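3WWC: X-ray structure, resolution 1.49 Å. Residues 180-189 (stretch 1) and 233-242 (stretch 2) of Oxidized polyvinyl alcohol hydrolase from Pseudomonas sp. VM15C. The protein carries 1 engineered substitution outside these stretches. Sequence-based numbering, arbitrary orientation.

Stretch 1 180-189: GTMTNRALLF
Stretch 2 (233-242) GRVGPYPLPA

Stretch 1 is helical throughout, continuing a helix that begins earlier in the chain; its i to i+4 bonds run from Asn184 N to Gly180 O (3.1 Å) through Phe189 N to Arg185 O (3.0 Å). Stretch 2 has no regular helix or strand. It opens with a type I beta turn from Gly233 to Gly236, closed by Gly236 N to Gly233 O at 3.2 Å, and then extends, with psi near 150° at Pro237, Leu240 and Pro241 and a cis peptide bond before Pro239. The register is set by Arg185 CA and Gly236 CA, 5.2 Å apart, and by Phe189 CA and Pro237 CA at 7.2 Å. Together the stretches bury 429 Å².

Val235 gives up the most area, 108 Å². At phi/psi -68/-24 and chi1 p (70°), it sets Val235 CG2 against the helix: 3.3 Å from Thr181 O, 3.7 Å from Thr181 CG2 and 3.7 Å from Asn184 CB. Thr181 O already accepts the helical bond from Arg185 N (3.0 Å), so the methyl packs beside a carbonyl whose helical role is filled. Val235 CG1 faces Leu188 CD1 at 4.0 Å.

Leu188 follows with 88 Å². Its CA-to-CB bond points toward stretch 2, and the m,t rotamer (-68°, 165°) carries Leu188 CD1 to 3.8 Å from Gly236 CA and 4.1 Å from Leu240 CD2, while Leu188 CB meets Pro237 CD at 3.8 Å. This fit depends on a bare alpha carbon: an ideal CB on Gly236 (-125/-168) would lie 2.7 Å from Leu188 CD1, a clash. Leu188 O lies 3.9 Å from Pro241 CG.

Pro237 covers 52 Å². Its C-gamma exo ring places Pro237 CG over one face of the Phe189 ring, 3.7 Å from the centroid and 13° off the normal, which is CH-pi geometry; Pro237 CG is also 3.6 Å from Phe189 CZ. Phe189 has chi1 m (-81°) and chi2 -88°, its CA-to-CB bond pointing sideways and its ring end coming nearer.

Polar contact centers on Arg185, extended as t,t,t (-176°, 169°, -172°) with chi4 94°. Arg185 NH1 donates to Val235 O at 2.9 Å, but the 128° angle at hydrogen makes the bond weak. Water 1 accepts from Arg185 NH1 at 2.9 Å and can donate to Gly236 O at 2.8 Å, bridging Arg185 NH1 and Gly236 O from beside the 4.1 Å gap.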

ATOM      1  N   GLY A 180      -0.519  -3.571  -1.698  1.00  6.79           N
ATOM      2  CA  GLY A 180      -0.604  -2.311  -2.431  1.00  6.85           C
ATOM      3  C   GLY A 180      -2.020  -1.741  -2.327  1.00  6.75           C
ATOM      4  O   GLY A 180      -2.179  -0.527  -2.241  1.00  7.71           O
ATOM      5  N   THR A 181      -3.050  -2.603  -2.337  1.00  6.74           N
ATOM      6  CA  THR A 181      -4.425  -2.146  -2.179  1.00  7.35           C
ATOM      7  C   THR A 181      -4.558  -1.535  -0.792  1.00  6.59           C
ATOM      8  O   THR A 181      -5.179  -0.483  -0.623  1.00  8.07           O
ATOM      9  CB  THR A 181      -5.379  -3.334  -2.330  1.00  7.44           C
ATOM     10  OG1 THR A 181      -5.017  -4.056  -3.533  1.00  8.24           O
ATOM     11  CG2 THR A 181      -6.828  -2.848  -2.377  1.00  7.78           C
ATOM     12  N   MET A 182      -3.986  -2.204   0.187  1.00  6.70           N
ATOM     13  CA  MET A 182      -4.048  -1.673   1.545  1.00  7.53           C
ATOM     14  C   MET A 182      -3.336  -0.334   1.659  1.00  6.99           C
ATOM     15  O   MET A 182      -3.799   0.549   2.422  1.00  8.22           O
ATOM     16  CB  MET A 182      -3.453  -2.714   2.511  1.00  7.88           C
ATOM     17  CG  MET A 182      -3.551  -2.332   4.007  1.00  7.19           C
ATOM     18  SD  MET A 182      -5.283  -2.335   4.561  1.00  7.94           S
ATOM     19  CE  MET A 182      -5.458  -0.637   5.128  1.00  8.95           C
ATOM     20  N   THR A 183      -2.241  -0.153   0.901  1.00  6.68           N
ATOM     21  CA  THR A 183      -1.515   1.136   0.908  1.00  6.37           C
ATOM     22  C   THR A 183      -2.482   2.209   0.381  1.00  7.74           C
ATOM     23  O   THR A 183      -2.595   3.297   0.947  1.00  7.33           O
ATOM     24  CB  THR A 183      -0.293   1.066   0.011  1.00  7.37           C
ATOM     25  OG1 THR A 183       0.594   0.078   0.551  1.00  7.44           O
ATOM     26  CG2 THR A 183       0.431   2.415  -0.012  1.00  8.15           C
ATOM     27  N   ASN A 184      -3.150   1.946  -0.743  1.00  8.08           N
ATOM     28  CA  ASN A 184      -4.101   2.914  -1.268  1.00  7.63           C
ATOM     29  C   ASN A 184      -5.170   3.255  -0.214  1.00  7.79           C
ATOM     30  O   ASN A 184      -5.489   4.439  -0.014  1.00  8.80           O
ATOM     31  CB  ASN A 184      -4.844   2.348  -2.515  1.00  8.55           C
ATOM     32  CG  ASN A 184      -4.014   2.426  -3.776  1.00  8.16           C
ATOM     33  OD1 ASN A 184      -3.175   3.325  -3.930  1.00  8.83           O
ATOM     34  ND2 ASN A 184      -4.262   1.491  -4.725  1.00  8.58           N
ATOM     35  N   ARG A 185      -5.740   2.231   0.433  1.00  7.29           N
ATOM     36  CA  ARG A 185      -6.791   2.521   1.416  1.00  7.13           C
ATOM     37  C   ARG A 185      -6.282   3.380   2.573  1.00  8.20           C
ATOM     38  O   ARG A 185      -6.922   4.363   2.988  1.00  8.40           O
ATOM     39  CB  ARG A 185      -7.372   1.241   2.000  1.00  7.95           C
ATOM     40  CG  ARG A 185      -8.545   1.545   2.973  1.00  7.80           C
ATOM     41  CD  ARG A 185      -9.302   0.234   3.352  1.00  7.63           C
ATOM     42  NE  ARG A 185     -10.511   0.562   4.113  1.00  8.77           N
ATOM     43  CZ  ARG A 185     -11.716   0.708   3.575  1.00  8.49           C
ATOM     44  NH1 ARG A 185     -11.899   0.576   2.244  1.00  8.52           N
ATOM     45  NH2 ARG A 185     -12.758   0.923   4.400  1.00  9.59           N
ATOM     46  N   ALA A 186      -5.089   3.052   3.050  1.00  7.71           N
ATOM     47  CA  ALA A 186      -4.517   3.797   4.178  1.00  7.46           C
ATOM     48  C   ALA A 186      -4.232   5.232   3.797  1.00  8.51           C
ATOM     49  O   ALA A 186      -4.408   6.161   4.635  1.00  8.62           O
ATOM     50  CB  ALA A 186      -3.223   3.107   4.628  1.00  7.67           C
ATOM     51  N   LEU A 187      -3.751   5.470   2.582  1.00  7.68           N
ATOM     52  CA  LEU A 187      -3.466   6.848   2.154  1.00  8.62           C
ATOM     53  C   LEU A 187      -4.753   7.653   2.019  1.00  9.71           C
ATOM     54  O   LEU A 187      -4.757   8.854   2.286  1.00 11.03           O
ATOM     55  CB  LEU A 187      -2.721   6.844   0.809  1.00  8.99           C
ATOM     56  CG  LEU A 187      -1.327   6.251   0.885  1.00  8.65           C
ATOM     57  CD1 LEU A 187      -0.839   6.051  -0.549  1.00 11.81           C
ATOM     58  CD2 LEU A 187      -0.384   7.180   1.698  1.00 11.19           C
ATOM     59  N   LEU A 188      -5.852   6.991   1.656  1.00  8.30           N
ATOM     60  CA  LEU A 188      -7.101   7.726   1.450  1.00  8.76           C
ATOM     61  C   LEU A 188      -7.780   8.043   2.751  1.00 10.43           C
ATOM     62  O   LEU A 188      -8.465   9.074   2.855  1.00 11.93           O
ATOM     63  CB  LEU A 188      -8.063   6.896   0.557  1.00  9.13           C
ATOM     64  CG  LEU A 188      -7.555   6.770  -0.881  1.00  8.59           C
ATOM     65  CD1 LEU A 188      -8.336   5.658  -1.598  1.00  9.07           C
ATOM     66  CD2 LEU A 188      -7.703   8.147  -1.604  1.00 10.18           C
ATOM     67  N   PHE A 189      -7.590   7.188   3.754  1.00  9.98           N
ATOM     68  CA  PHE A 189      -8.232   7.401   5.058  1.00  9.26           C
ATOM     69  C   PHE A 189      -7.343   8.040   6.094  1.00 10.04           C
ATOM     70  O   PHE A 189      -7.870   8.596   7.081  1.00 11.82           O
ATOM     71  CB  PHE A 189      -8.751   6.085   5.677  1.00  8.36           C
ATOM     72  CG  PHE A 189     -10.093   5.617   5.122  1.00  9.84           C
ATOM     73  CD1 PHE A 189     -11.287   6.039   5.680  1.00 10.10           C
ATOM     74  CD2 PHE A 189     -10.121   4.680   4.111  1.00  9.83           C
ATOM     75  CE1 PHE A 189     -12.499   5.513   5.230  1.00 10.58           C
ATOM     76  CE2 PHE A 189     -11.346   4.138   3.649  1.00 10.16           C
ATOM     77  CZ  PHE A 189     -12.538   4.566   4.228  1.00  8.91           C
ATOM     78  N   GLY A 233     -13.890   4.076  -6.042  1.00  8.68           N
ATOM     79  CA  GLY A 233     -13.531   2.664  -5.873  1.00  8.67           C
ATOM     80  C   GLY A 233     -13.771   2.147  -4.459  1.00  8.03           C
ATOM     81  O   GLY A 233     -13.711   2.908  -3.487  1.00  9.18           O
ATOM     82  N   ARG A 234     -13.964   0.827  -4.364  1.00  8.93           N
ATOM     83  CA  ARG A 234     -14.214   0.164  -3.096  1.00  9.12           C
ATOM     84  C   ARG A 234     -12.992   0.181  -2.205  1.00  9.60           C
ATOM     85  O   ARG A 234     -13.113  -0.161  -1.028  1.00  9.21           O
ATOM     86  CB  ARG A 234     -14.692  -1.284  -3.335  1.00  9.89           C
ATOM     87  CG  ARG A 234     -16.042  -1.311  -4.056  1.00  9.12           C
ATOM     88  CD  ARG A 234     -16.609  -2.704  -4.165  1.00  9.74           C
ATOM     89  NE  ARG A 234     -15.900  -3.466  -5.196  1.00 10.60           N
ATOM     90  CZ  ARG A 234     -15.337  -4.663  -5.063  1.00 11.24           C
ATOM     91  NH1 ARG A 234     -15.328  -5.312  -3.912  1.00 11.00           N
ATOM     92  NH2 ARG A 234     -14.803  -5.255  -6.138  1.00 12.88           N
ATOM     93  N   VAL A 235     -11.803   0.526  -2.731  1.00  9.04           N
ATOM     94  CA  VAL A 235     -10.600   0.599  -1.883  1.00  8.63           C
ATOM     95  C   VAL A 235     -10.703   1.753  -0.889  1.00  9.38           C
ATOM     96  O   VAL A 235     -10.102   1.702   0.202  1.00  9.25           O
ATOM     97  CB  VAL A 235      -9.328   0.797  -2.776  1.00  8.57           C
ATOM     98  CG1 VAL A 235      -9.305   2.212  -3.422  1.00  9.31           C
ATOM     99  CG2 VAL A 235      -8.053   0.600  -1.941  1.00  8.43           C
ATOM    100  N   GLY A 236     -11.503   2.773  -1.206  1.00  9.47           N
ATOM    101  CA  GLY A 236     -11.501   3.959  -0.346  1.00  9.83           C
ATOM    102  C   GLY A 236     -12.849   4.361   0.185  1.00 10.35           C
ATOM    103  O   GLY A 236     -13.781   3.587   0.179  1.00 11.54           O
ATOM    104  N   PRO A 237     -12.908   5.551   0.741  1.00 11.27           N
ATOM    105  CA  PRO A 237     -14.162   6.082   1.271  1.00 12.88           C
ATOM    106  C   PRO A 237     -15.087   6.221   0.051  1.00 13.81           C
ATOM    107  O   PRO A 237     -14.612   6.315  -1.081  1.00 13.15           O
ATOM    108  CB  PRO A 237     -13.739   7.491   1.750  1.00 12.59           C
ATOM    109  CG  PRO A 237     -12.291   7.399   1.989  1.00 14.21           C
ATOM    110  CD  PRO A 237     -11.779   6.496   0.918  1.00 12.17           C
ATOM    111  N   TYR A 238     -16.396   6.207   0.277  1.00 13.99           N
ATOM    112  CA  TYR A 238     -17.354   6.554  -0.790  1.00 12.69           C
ATOM    113  C   TYR A 238     -18.212   7.785  -0.368  1.00 12.85           C
ATOM    114  O   TYR A 238     -18.884   7.754   0.666  1.00 15.40           O
ATOM    115  CB  TYR A 238     -18.344   5.450  -1.126  1.00 13.85           C
ATOM    116  CG  TYR A 238     -19.285   5.978  -2.184  1.00 15.63           C
ATOM    117  CD1 TYR A 238     -18.843   6.196  -3.484  1.00 15.00           C
ATOM    118  CD2 TYR A 238     -20.565   6.425  -1.829  1.00 16.90           C
ATOM    119  CE1 TYR A 238     -19.640   6.867  -4.415  1.00 15.67           C
ATOM    120  CE2 TYR A 238     -21.363   7.087  -2.746  1.00 17.54           C
ATOM    121  CZ  TYR A 238     -20.892   7.304  -4.035  1.00 17.46           C
ATOM    122  OH  TYR A 238     -21.680   7.938  -4.971  1.00 18.19           O
ATOM    123  N   PRO A 239     -18.109   8.896  -1.097  1.00 12.59           N
ATOM    124  CA  PRO A 239     -17.246   9.129  -2.269  1.00 13.30           C
ATOM    125  C   PRO A 239     -15.819   9.328  -1.783  1.00 14.02           C
ATOM    126  O   PRO A 239     -15.582   9.494  -0.575  1.00 14.71           O
ATOM    127  CB  PRO A 239     -17.799  10.421  -2.883  1.00 14.16           C
ATOM    128  CG  PRO A 239     -18.427  11.112  -1.715  1.00 16.98           C
ATOM    129  CD  PRO A 239     -19.011  10.049  -0.865  1.00 13.92           C
ATOM    130  N   LEU A 240     -14.870   9.320  -2.720  1.00 13.50           N
ATOM    131  CA  LEU A 240     -13.460   9.545  -2.384  1.00 13.52           C
ATOM    132  C   LEU A 240     -13.396  10.961  -1.833  1.00 14.11           C
ATOM    133  O   LEU A 240     -14.211  11.830  -2.190  1.00 16.34           O
ATOM    134  CB  LEU A 240     -12.592   9.448  -3.646  1.00 11.43           C
ATOM    135  CG  LEU A 240     -12.532   8.045  -4.247  1.00 11.32           C
ATOM    136  CD1 LEU A 240     -11.753   8.148  -5.571  1.00 10.64           C
ATOM    137  CD2 LEU A 240     -11.825   7.088  -3.311  1.00 11.82           C
ATOM    138  N   PRO A 241     -12.426  11.225  -0.963  1.00 14.57           N
ATOM    139  CA  PRO A 241     -12.309  12.572  -0.386  1.00 15.56           C
ATOM    140  C   PRO A 241     -12.060  13.675  -1.400  1.00 15.31           C
ATOM    141  O   PRO A 241     -11.349  13.481  -2.377  1.00 15.57           O
ATOM    142  CB  PRO A 241     -11.190  12.429   0.632  1.00 16.64           C
ATOM    143  CG  PRO A 241     -10.460  11.165   0.287  1.00 16.49           C
ATOM    144  CD  PRO A 241     -11.409  10.279  -0.459  1.00 16.06           C
ATOM    145  N   ALA A 242     -12.647  14.856  -1.173  1.00 15.49           N
ATOM    146  CA  ALA A 242     -12.445  15.967  -2.103  1.00 16.33           C
ATOM    147  C   ALA A 242     -11.023  16.476  -1.968  1.00 15.96           C
ATOM    148  O   ALA A 242     -10.416  16.962  -2.950  1.00 16.26           O
ATOM    149  CB  ALA A 242     -13.432  17.100  -1.781  1.00 16.49           C
TER
HETATM  150  O   HOH W   1     -14.570   1.116   1.347  1.00 12.16           O